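Local coordinates for protein binary enterotoxin of Clostridium perfringens component a (Clostridium perfringens, PDB 5WTZ) that probably transfers ADP-ribose from bound NAD+ to actin as the enzymatic component of a binary iota-like enterotoxin, at residues N247-G251 against Y379-E384; I295-R300 against T343-N349; Y391-N397 against I415-I421. All coordinates share one frame; numbering follows the deposited sequence.

Contact 1 (N247-G251 against Y379-E384); sequences NNYLG and YKNEYE. With NAD (nicotinamide-adenine-dinucleotide), chain B.
Leu250 on helix 240-263 reaches across to Tyr379, on the loop before strand 384-387, and to Glu384 at the start of that strand; its two methyl branches meet different partners. Its CB lies 3.3 Å from Tyr379 OH. Beyond CG the branches diverge. CD1 approaches the phenol ring, 3.6 Å from Tyr379 CZ, and makes an off-centre CH-pi contact, 30° from the ring normal. CD2 takes the other direction and comes within 3.2 Å of Glu384 OE1. At the edge of the Tyr379 ring, near its plane, stands Asn247 OD1, 3.0 Å from Tyr379 OH; the amide and ring planes are only 20° apart.

Helix, loop and strand start together form one wall of the NAD pocket of an ADP-ribosyltransferase domain, and Glu382-Tyr383-Glu384 is consistent with the Glu-X-Glu motif of this toxin family. The ribose attached to the nicotinamide bridges the two segments. Its O3D donates to the backbone carbonyl Leu250 O at 2.8 Å, while its O2D donates to Glu384 OE1 in a very short bond of 2.5 Å. Glu384 reaches this hydroxyl through an extended chain, CG anti to the backbone N (chi1 177°). Its other oxygen, OE2, is hydrogen-bonded to Ser342, which also bonds Tyr249 OH; the same serine therefore ties the carboxylate to the helix. A water adds a second link to the ligand, 2.8 Å from NAD O2D and 3.1 Å from Glu382 OE1.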
# COMPACT_ATOMS: atom_id res chain seq x y z
N ASN A 247 -2.80 -28.42 -7.50
CA ASN A 247 -4.26 -28.54 -7.54
C ASN A 247 -4.83 -29.12 -6.25
O ASN A 247 -5.86 -28.62 -5.75
CB ASN A 247 -4.69 -29.40 -8.74
CG ASN A 247 -4.77 -28.61 -10.03
OD1 ASN A 247 -5.11 -27.43 -10.03
ND2 ASN A 247 -4.48 -29.26 -11.15
N ASN A 248 -4.17 -30.14 -5.70
CA ASN A 248 -4.57 -30.67 -4.40
C ASN A 248 -4.52 -29.58 -3.30
O ASN A 248 -5.47 -29.44 -2.53
CB ASN A 248 -3.66 -31.85 -4.00
CG ASN A 248 -3.97 -32.39 -2.61
OD1 ASN A 248 -3.53 -31.83 -1.60
ND2 ASN A 248 -4.71 -33.48 -2.54
N TYR A 249 -3.43 -28.83 -3.25
CA TYR A 249 -3.29 -27.75 -2.27
C TYR A 249 -4.43 -26.75 -2.42
O TYR A 249 -5.13 -26.41 -1.45
CB TYR A 249 -1.94 -27.04 -2.42
CG TYR A 249 -1.77 -25.79 -1.57
CD1 TYR A 249 -2.30 -24.56 -1.97
CD2 TYR A 249 -1.07 -25.84 -0.37
CE1 TYR A 249 -2.14 -23.40 -1.20
CE2 TYR A 249 -0.89 -24.68 0.41
CZ TYR A 249 -1.43 -23.47 -0.01
OH TYR A 249 -1.28 -22.33 0.75
N LEU A 250 -4.64 -26.30 -3.66
CA LEU A 250 -5.57 -25.22 -3.92
C LEU A 250 -7.01 -25.64 -3.64
O LEU A 250 -7.82 -24.83 -3.20
CB LEU A 250 -5.43 -24.73 -5.36
CG LEU A 250 -4.13 -23.99 -5.69
CD1 LEU A 250 -4.07 -23.77 -7.20
CD2 LEU A 250 -4.01 -22.67 -4.91
N GLY A 251 -7.31 -26.91 -3.86
CA GLY A 251 -8.66 -27.42 -3.69
C GLY A 251 -9.01 -27.79 -2.26
O GLY A 251 -10.09 -28.31 -2.01
N TYR A 379 -9.72 -22.30 -12.20
CA TYR A 379 -9.66 -21.16 -11.29
C TYR A 379 -10.10 -19.87 -11.97
O TYR A 379 -9.40 -18.86 -11.95
CB TYR A 379 -8.27 -21.03 -10.69
CG TYR A 379 -7.87 -22.31 -10.01
CD1 TYR A 379 -8.33 -22.60 -8.73
CD2 TYR A 379 -7.10 -23.26 -10.66
CE1 TYR A 379 -8.00 -23.78 -8.10
CE2 TYR A 379 -6.75 -24.45 -10.04
CZ TYR A 379 -7.21 -24.70 -8.76
OH TYR A 379 -6.87 -25.88 -8.14
N LYS A 380 -11.27 -19.93 -12.60
CA LYS A 380 -11.97 -18.72 -12.99
C LYS A 380 -12.42 -18.06 -11.70
O LYS A 380 -12.75 -18.75 -10.73
CB LYS A 380 -13.15 -19.03 -13.93
CG LYS A 380 -14.18 -19.99 -13.36
CD LYS A 380 -14.99 -20.63 -14.47
CE LYS A 380 -14.76 -22.14 -14.50
NZ LYS A 380 -15.32 -22.75 -15.74
N ASN A 381 -12.42 -16.72 -11.70
CA ASN A 381 -12.73 -15.90 -10.53
C ASN A 381 -11.65 -15.96 -9.44
O ASN A 381 -11.80 -15.35 -8.38
CB ASN A 381 -14.09 -16.30 -9.93
CG ASN A 381 -15.12 -16.61 -11.00
OD1 ASN A 381 -15.20 -15.92 -12.02
ND2 ASN A 381 -15.89 -17.68 -10.79
N GLU A 382 -10.57 -16.67 -9.71
CA GLU A 382 -9.46 -16.72 -8.77
C GLU A 382 -8.27 -15.96 -9.35
O GLU A 382 -8.09 -15.90 -10.58
CB GLU A 382 -9.09 -18.16 -8.44
CG GLU A 382 -10.26 -19.01 -7.97
CD GLU A 382 -10.17 -19.37 -6.50
OE1 GLU A 382 -10.84 -20.34 -6.08
OE2 GLU A 382 -9.43 -18.68 -5.76
N TYR A 383 -7.46 -15.37 -8.47
CA TYR A 383 -6.38 -14.47 -8.88
C TYR A 383 -5.22 -14.63 -7.91
O TYR A 383 -4.65 -13.65 -7.40
CB TYR A 383 -6.87 -13.01 -8.91
CG TYR A 383 -8.10 -12.83 -9.76
CD1 TYR A 383 -9.37 -12.97 -9.21
CD2 TYR A 383 -8.00 -12.57 -11.12
CE1 TYR A 383 -10.51 -12.84 -9.99
CE2 TYR A 383 -9.14 -12.43 -11.91
CZ TYR A 383 -10.39 -12.56 -11.33
OH TYR A 383 -11.52 -12.42 -12.10
N GLU A 384 -4.86 -15.89 -7.66
CA GLU A 384 -3.94 -16.24 -6.60
C GLU A 384 -2.48 -16.27 -7.03
O GLU A 384 -2.12 -16.84 -8.08
CB GLU A 384 -4.30 -17.61 -5.99
CG GLU A 384 -3.32 -18.06 -4.92
CD GLU A 384 -3.86 -19.20 -4.05
OE1 GLU A 384 -4.98 -19.68 -4.29
OE2 GLU A 384 -3.14 -19.60 -3.10
PA NAD B . -4.07 -21.17 5.18
O1A NAD B . -3.60 -22.61 5.21
O2A NAD B . -3.10 -20.07 4.86
O5B NAD B . -4.74 -20.78 6.60
C5B NAD B . -5.54 -21.69 7.35
C4B NAD B . -5.49 -21.31 8.82
O4B NAD B . -4.13 -21.45 9.26
C3B NAD B . -5.89 -19.85 9.04
O3B NAD B . -6.62 -19.77 10.28
C2B NAD B . -4.55 -19.13 9.17
O2B NAD B . -4.62 -17.97 9.99
C1B NAD B . -3.64 -20.20 9.75
N9A NAD B . -2.26 -19.99 9.27
C8A NAD B . -1.85 -19.94 7.99
N7A NAD B . -0.51 -19.71 7.92
C5A NAD B . -0.07 -19.58 9.18
C6A NAD B . 1.23 -19.33 9.83
N6A NAD B . 2.34 -19.15 9.08
N1A NAD B . 1.26 -19.25 11.18
C2A NAD B . 0.16 -19.43 11.93
N3A NAD B . -1.06 -19.69 11.40
C4A NAD B . -1.22 -19.76 10.06
O3 NAD B . -5.27 -21.10 4.12
PN NAD B . -6.38 -19.95 3.91
O1N NAD B . -5.67 -18.71 3.42
O2N NAD B . -7.26 -19.91 5.13
O5D NAD B . -7.21 -20.63 2.72
C5D NAD B . -6.58 -21.07 1.51
C4D NAD B . -7.65 -21.31 0.46
O4D NAD B . -8.15 -20.06 -0.01
C3D NAD B . -7.04 -21.99 -0.75
O3D NAD B . -8.11 -22.66 -1.45
C2D NAD B . -6.55 -20.82 -1.58
O2D NAD B . -6.51 -21.14 -2.97
C1D NAD B . -7.54 -19.71 -1.25
N1N NAD B . -6.92 -18.37 -1.13
C2N NAD B . -6.95 -17.70 0.05
C3N NAD B . -6.36 -16.44 0.15
C7N NAD B . -6.38 -15.66 1.44
O7N NAD B . -6.45 -16.22 2.54
N7N NAD B . -6.35 -14.34 1.32
C4N NAD B . -5.76 -15.84 -0.95
C5N NAD B . -5.74 -16.55 -2.14
C6N NAD B . -6.34 -17.81 -2.20
O HOH W 1 -8.61 -21.86 -4.65
O HOH W 2 -10.19 -23.62 -5.19

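Contact 2 (I295-R300 against T343-N349); sequences IITYRR and TTVLSNN. With NAD (nicotinamide-adenine-dinucleotide), chain B.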
# COMPACT_ATOMS: atom_id res chain seq x y z
N ILE A 295 5.56 -6.68 -7.54
CA ILE A 295 4.10 -6.64 -7.57
C ILE A 295 3.58 -6.52 -6.13
O ILE A 295 4.22 -6.98 -5.18
CB ILE A 295 3.51 -7.89 -8.30
CG1 ILE A 295 2.02 -7.69 -8.60
CG2 ILE A 295 3.79 -9.19 -7.54
CD1 ILE A 295 1.44 -8.73 -9.60
N ILE A 296 2.45 -5.85 -5.98
CA ILE A 296 1.72 -5.84 -4.72
C ILE A 296 0.71 -6.99 -4.71
O ILE A 296 -0.04 -7.18 -5.68
CB ILE A 296 0.99 -4.50 -4.49
CG1 ILE A 296 1.99 -3.33 -4.39
CG2 ILE A 296 0.09 -4.61 -3.26
CD1 ILE A 296 3.14 -3.60 -3.38
N THR A 297 0.68 -7.79 -3.65
CA THR A 297 -0.35 -8.82 -3.52
C THR A 297 -0.96 -8.78 -2.11
O THR A 297 -0.43 -8.12 -1.23
CB THR A 297 0.20 -10.23 -3.85
OG1 THR A 297 -0.90 -11.13 -4.03
CG2 THR A 297 1.18 -10.74 -2.75
N TYR A 298 -2.07 -9.48 -1.91
CA TYR A 298 -2.89 -9.34 -0.70
C TYR A 298 -3.22 -10.66 -0.02
O TYR A 298 -3.25 -11.71 -0.65
CB TYR A 298 -4.21 -8.62 -1.04
CG TYR A 298 -4.05 -7.24 -1.66
CD1 TYR A 298 -3.91 -7.09 -3.04
CD2 TYR A 298 -4.04 -6.10 -0.86
CE1 TYR A 298 -3.76 -5.82 -3.61
CE2 TYR A 298 -3.89 -4.83 -1.41
CZ TYR A 298 -3.74 -4.70 -2.78
OH TYR A 298 -3.60 -3.45 -3.31
N ARG A 299 -3.54 -10.61 1.27
CA ARG A 299 -3.94 -11.83 1.97
C ARG A 299 -4.87 -11.47 3.11
O ARG A 299 -4.57 -10.55 3.88
CB ARG A 299 -2.72 -12.60 2.51
CG ARG A 299 -3.10 -13.89 3.25
CD ARG A 299 -1.87 -14.70 3.69
NE ARG A 299 -2.29 -15.64 4.73
CZ ARG A 299 -3.01 -16.73 4.49
NH1 ARG A 299 -3.33 -17.07 3.24
NH2 ARG A 299 -3.39 -17.51 5.51
N ARG A 300 -6.00 -12.16 3.19
CA ARG A 300 -6.87 -12.10 4.35
C ARG A 300 -6.32 -13.09 5.35
O ARG A 300 -6.39 -14.31 5.15
CB ARG A 300 -8.31 -12.40 3.95
CG ARG A 300 -8.83 -11.45 2.85
CD ARG A 300 -8.71 -9.98 3.30
NE ARG A 300 -8.97 -8.98 2.25
CZ ARG A 300 -9.84 -7.99 2.37
NH1 ARG A 300 -10.59 -7.88 3.46
NH2 ARG A 300 -10.01 -7.11 1.39
N THR A 343 -1.92 -15.94 -1.53
CA THR A 343 -2.20 -14.50 -1.68
C THR A 343 -3.07 -14.28 -2.90
O THR A 343 -3.12 -15.11 -3.80
CB THR A 343 -0.92 -13.63 -1.83
OG1 THR A 343 -0.42 -13.70 -3.17
CG2 THR A 343 0.17 -14.04 -0.85
N THR A 344 -3.76 -13.14 -2.93
CA THR A 344 -4.55 -12.75 -4.07
C THR A 344 -4.10 -11.37 -4.53
O THR A 344 -3.92 -10.46 -3.72
CB THR A 344 -6.08 -12.76 -3.75
OG1 THR A 344 -6.82 -12.29 -4.87
CG2 THR A 344 -6.41 -11.88 -2.54
N VAL A 345 -3.91 -11.20 -5.83
CA VAL A 345 -3.41 -9.93 -6.32
C VAL A 345 -4.49 -8.84 -6.35
O VAL A 345 -4.18 -7.68 -6.68
CB VAL A 345 -2.80 -10.08 -7.71
CG1 VAL A 345 -1.64 -11.07 -7.62
CG2 VAL A 345 -3.84 -10.52 -8.73
N LEU A 346 -5.72 -9.18 -6.00
CA LEU A 346 -6.77 -8.17 -5.89
C LEU A 346 -6.94 -7.76 -4.44
O LEU A 346 -6.75 -8.57 -3.53
CB LEU A 346 -8.11 -8.68 -6.42
CG LEU A 346 -8.18 -9.23 -7.86
CD1 LEU A 346 -9.61 -9.60 -8.21
CD2 LEU A 346 -7.61 -8.23 -8.87
N SER A 347 -7.30 -6.50 -4.22
CA SER A 347 -7.55 -5.98 -2.88
C SER A 347 -8.96 -6.35 -2.41
O SER A 347 -9.25 -6.21 -1.22
CB SER A 347 -7.34 -4.46 -2.83
OG SER A 347 -8.11 -3.77 -3.81
N ASN A 348 -9.81 -6.81 -3.34
CA ASN A 348 -11.18 -7.27 -3.03
C ASN A 348 -11.23 -8.20 -1.82
O ASN A 348 -10.37 -9.08 -1.69
CB ASN A 348 -11.83 -8.03 -4.21
CG ASN A 348 -11.88 -7.22 -5.50
OD1 ASN A 348 -10.91 -6.58 -5.88
ND2 ASN A 348 -13.02 -7.25 -6.16
N ASN A 349 -12.23 -8.04 -0.96
CA ASN A 349 -12.45 -9.03 0.09
C ASN A 349 -12.88 -10.36 -0.53
O ASN A 349 -13.39 -10.39 -1.64
CB ASN A 349 -13.50 -8.53 1.09
CG ASN A 349 -13.37 -9.19 2.46
OD1 ASN A 349 -12.59 -10.13 2.64
ND2 ASN A 349 -14.16 -8.70 3.42
PA NAD B . -4.07 -21.17 5.18
O1A NAD B . -3.60 -22.61 5.21
O2A NAD B . -3.10 -20.07 4.86
O5B NAD B . -4.74 -20.78 6.60
C5B NAD B . -5.54 -21.69 7.35
C4B NAD B . -5.49 -21.31 8.82
O4B NAD B . -4.13 -21.45 9.26
C3B NAD B . -5.89 -19.85 9.04
O3B NAD B . -6.62 -19.77 10.28
C2B NAD B . -4.55 -19.13 9.17
O2B NAD B . -4.62 -17.97 9.99
C1B NAD B . -3.64 -20.20 9.75
N9A NAD B . -2.26 -19.99 9.27
C8A NAD B . -1.85 -19.94 7.99
N7A NAD B . -0.51 -19.71 7.92
C5A NAD B . -0.07 -19.58 9.18
C6A NAD B . 1.23 -19.33 9.83
N6A NAD B . 2.34 -19.15 9.08
N1A NAD B . 1.26 -19.25 11.18
C2A NAD B . 0.16 -19.43 11.93
N3A NAD B . -1.06 -19.69 11.40
C4A NAD B . -1.22 -19.76 10.06
O3 NAD B . -5.27 -21.10 4.12
PN NAD B . -6.38 -19.95 3.91
O1N NAD B . -5.67 -18.71 3.42
O2N NAD B . -7.26 -19.91 5.13
O5D NAD B . -7.21 -20.63 2.72
C5D NAD B . -6.58 -21.07 1.51
C4D NAD B . -7.65 -21.31 0.46
O4D NAD B . -8.15 -20.06 -0.01
C3D NAD B . -7.04 -21.99 -0.75
O3D NAD B . -8.11 -22.66 -1.45
C2D NAD B . -6.55 -20.82 -1.58
O2D NAD B . -6.51 -21.14 -2.97
C1D NAD B . -7.54 -19.71 -1.25
N1N NAD B . -6.92 -18.37 -1.13
C2N NAD B . -6.95 -17.70 0.05
C3N NAD B . -6.36 -16.44 0.15
C7N NAD B . -6.38 -15.66 1.44
O7N NAD B . -6.45 -16.22 2.54
N7N NAD B . -6.35 -14.34 1.32
C4N NAD B . -5.76 -15.84 -0.95
C5N NAD B . -5.74 -16.55 -2.14
C6N NAD B . -6.34 -17.81 -2.20
O HOH W 3 -1.95 -6.41 -7.39
O HOH W 4 -7.80 -9.29 -0.63
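Thr344 N donates to Tyr298 O at 2.7 Å, nearly straight at 164° about the hydrogen. The return bond from Tyr298 N to Thr344 O is 2.8 Å, with the donor 37° out of the carbonyl plane, which makes Tyr298 and Thr344 a single antiparallel hydrogen-bonded bridge. Beyond it the 343-349 chain leaves the strand and passes across the Tyr298 ring: Ser347 CB sits over one face, 3.8 Å from the centroid, and Val345 O lies at the edge. Arg300, bent at chi2, brings its guanidinium to the loop that follows the strand. NH2 donates in the guanidinium plane to Ser347 O at 2.9 Å and also bonds Phe61 O, and the Asn349 amide stacks on one face, the planes 10° apart. A water joins Arg300 NE to Leu346 O and Asn348 O. Arg299 instead extends to the ligand, its NH1 2.9 Å from NAD O1N, and its NE forms a salt bridge with Glu305. An NAD-binding arginine paired with Ser342-Thr343-Thr344 is consistent with the family's Ser-Thr-Ser strand. Strand 295-301 is flanked by strand 358-364, strand 341-344 pairs with strand 384-387, and helix 220-237 packs against Val345 and Leu346.

Contact 3 (Y391-N397 against I415-I421); sequences YSYKIDN and IIDATLI
Backbone bonds join Tyr391-Asn397 to Ile415-Ile421 within the antiparallel hairpin of strands 391-403 and 411-420. Lys394 and Thr419 form a hydrogen-bonded pair, with Lys394 N to Thr419 O at 2.9 Å and 175°. Tyr393-Leu420 and Ile395-Ala418 are non-hydrogen-bonded pairs. Next to them a beta bulge shifts the register by one: Asp417 O accepts from both Asp396 N, at 2.8 Å, and Asn397 N, at 3.1 Å.

Polar side chains gather at the bulge. Thr419 OG1 donates to the syn lone pair of Asp396 OD2 at 2.6 Å. Within the 391-397 strand, Lys394 NZ forms a salt bridge with Asp396 OD1 at 2.7 Å, and it also bonds Asp132 O. The lysine chain, bent at chi3 (70°) and chi4, folds back alongside Thr419 to get there. Asp417 finds its charged partner in Arg361. At the far end, Ile421 O of the C-terminal carboxylate meets the edge of the Tyr391 ring.

Apolar contacts lie elsewhere. Leu420 CD2 sits over one face of the Tyr391 ring, 3.7 Å from its centroid and 18° off the normal. Ile395 CD1 packs on Ile416 CG2 at 4.0 Å.

Both Asp396 carboxylate oxygens thus have a donor beside the bulge, and the nearby lysine would be expected to favour the ionised carboxylate of Asp396.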
# COMPACT_ATOMS: atom_id res chain seq x y z
N TYR A 391 9.89 -18.02 3.57
CA TYR A 391 10.26 -16.60 3.48
C TYR A 391 9.90 -15.92 4.79
O TYR A 391 9.53 -16.59 5.74
CB TYR A 391 9.54 -15.91 2.32
CG TYR A 391 10.12 -16.16 0.93
CD1 TYR A 391 11.34 -15.60 0.53
CD2 TYR A 391 9.41 -16.92 -0.01
CE1 TYR A 391 11.86 -15.82 -0.76
CE2 TYR A 391 9.92 -17.15 -1.29
CZ TYR A 391 11.13 -16.59 -1.66
OH TYR A 391 11.61 -16.82 -2.93
N SER A 392 10.00 -14.59 4.82
CA SER A 392 9.64 -13.80 5.99
C SER A 392 8.89 -12.54 5.58
O SER A 392 9.04 -12.07 4.46
CB SER A 392 10.87 -13.41 6.81
OG SER A 392 11.60 -14.55 7.22
N TYR A 393 8.10 -12.01 6.51
CA TYR A 393 7.48 -10.69 6.35
C TYR A 393 8.29 -9.66 7.12
O TYR A 393 8.57 -9.86 8.30
CB TYR A 393 6.06 -10.66 6.91
CG TYR A 393 5.03 -11.56 6.29
CD1 TYR A 393 4.91 -11.71 4.91
CD2 TYR A 393 4.14 -12.24 7.10
CE1 TYR A 393 3.92 -12.52 4.37
CE2 TYR A 393 3.16 -13.04 6.58
CZ TYR A 393 3.05 -13.18 5.22
OH TYR A 393 2.05 -13.97 4.74
N LYS A 394 8.66 -8.57 6.46
CA LYS A 394 9.17 -7.41 7.17
C LYS A 394 7.99 -6.44 7.30
O LYS A 394 7.45 -5.98 6.28
CB LYS A 394 10.36 -6.78 6.43
CG LYS A 394 10.84 -5.45 7.00
CD LYS A 394 12.08 -4.93 6.26
CE LYS A 394 11.76 -4.49 4.82
NZ LYS A 394 11.13 -3.13 4.76
N ILE A 395 7.56 -6.17 8.53
CA ILE A 395 6.35 -5.36 8.73
C ILE A 395 6.68 -3.87 8.61
O ILE A 395 7.50 -3.35 9.36
CB ILE A 395 5.69 -5.66 10.11
CG1 ILE A 395 5.46 -7.18 10.30
CG2 ILE A 395 4.37 -4.87 10.27
CD1 ILE A 395 4.48 -7.83 9.34
N ASP A 396 6.08 -3.21 7.63
CA ASP A 396 6.45 -1.85 7.25
C ASP A 396 5.46 -0.81 7.77
O ASP A 396 5.84 0.28 8.19
CB ASP A 396 6.54 -1.73 5.72
CG ASP A 396 7.54 -2.66 5.10
OD1 ASP A 396 8.65 -2.83 5.66
OD2 ASP A 396 7.22 -3.22 4.02
N ASN A 397 4.17 -1.15 7.73
CA ASN A 397 3.16 -0.27 8.29
C ASN A 397 1.90 -1.02 8.69
O ASN A 397 1.63 -2.14 8.22
CB ASN A 397 2.80 0.85 7.31
CG ASN A 397 2.46 2.17 8.01
OD1 ASN A 397 2.34 2.24 9.24
ND2 ASN A 397 2.31 3.22 7.23
N ILE A 415 -4.77 -2.96 7.82
CA ILE A 415 -4.02 -3.12 6.60
C ILE A 415 -2.54 -3.21 6.97
O ILE A 415 -1.97 -2.26 7.51
CB ILE A 415 -4.29 -1.93 5.65
CG1 ILE A 415 -5.79 -1.80 5.41
CG2 ILE A 415 -3.53 -2.12 4.32
CD1 ILE A 415 -6.22 -0.47 4.84
N ILE A 416 -1.94 -4.37 6.72
CA ILE A 416 -0.57 -4.62 7.17
C ILE A 416 0.36 -4.60 5.97
O ILE A 416 0.49 -5.59 5.25
CB ILE A 416 -0.48 -5.96 7.93
CG1 ILE A 416 -1.49 -5.98 9.08
CG2 ILE A 416 0.94 -6.19 8.45
CD1 ILE A 416 -1.49 -7.23 9.89
N ASP A 417 0.96 -3.44 5.73
CA ASP A 417 1.94 -3.30 4.66
C ASP A 417 3.21 -4.02 5.04
O ASP A 417 3.78 -3.76 6.10
CB ASP A 417 2.23 -1.83 4.37
CG ASP A 417 1.16 -1.20 3.51
OD1 ASP A 417 1.16 -1.45 2.28
OD2 ASP A 417 0.32 -0.47 4.06
N ALA A 418 3.66 -4.94 4.19
CA ALA A 418 4.83 -5.73 4.50
C ALA A 418 5.65 -5.92 3.24
O ALA A 418 5.15 -5.73 2.13
CB ALA A 418 4.44 -7.09 5.08
N THR A 419 6.91 -6.27 3.43
CA THR A 419 7.80 -6.65 2.32
C THR A 419 8.22 -8.10 2.51
O THR A 419 8.65 -8.47 3.61
CB THR A 419 9.03 -5.74 2.28
OG1 THR A 419 8.61 -4.36 2.18
CG2 THR A 419 9.95 -6.11 1.10
N LEU A 420 8.11 -8.91 1.46
CA LEU A 420 8.59 -10.28 1.52
C LEU A 420 10.12 -10.29 1.46
O LEU A 420 10.73 -9.73 0.54
CB LEU A 420 8.01 -11.15 0.38
CG LEU A 420 8.19 -12.66 0.63
CD1 LEU A 420 7.11 -13.18 1.59
CD2 LEU A 420 8.22 -13.52 -0.64
N ILE A 421 10.74 -10.89 2.47
CA ILE A 421 12.20 -10.98 2.48
C ILE A 421 12.67 -12.43 2.57
O ILE A 421 12.03 -13.34 3.16
CB ILE A 421 12.82 -10.14 3.62
CG1 ILE A 421 12.39 -10.64 4.98
CG2 ILE A 421 12.51 -8.63 3.47
CD1 ILE A 421 13.18 -10.01 6.09
OXT ILE A 421 13.71 -12.76 2.01
O HOH W 5 13.30 -14.97 4.83

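In the fold
Contacts 2 and 3 are buried, their centres about 13 Å apart, and both reach the five-stranded sheet built from residues 295-420, contact 2 through one of its edge strands, 295-301, and contact 3 through the hairpin of strands 391-403 and 411-420. Contact 1 is only partly buried and lies farther from the middle of the chain; it joins a helix to a loop and the strand start after it, and its chemistry leans on the ligand. Contacts 1 and 2 both touch NAD and each other, for Tyr383 O is 3.0 Å from Val345 N, and contact 2 is nested within the chain loop that contact 1 closes. Regular backbone pairing dominates contact 3, shrinks to one bridge in contact 2 and is absent from contact 1.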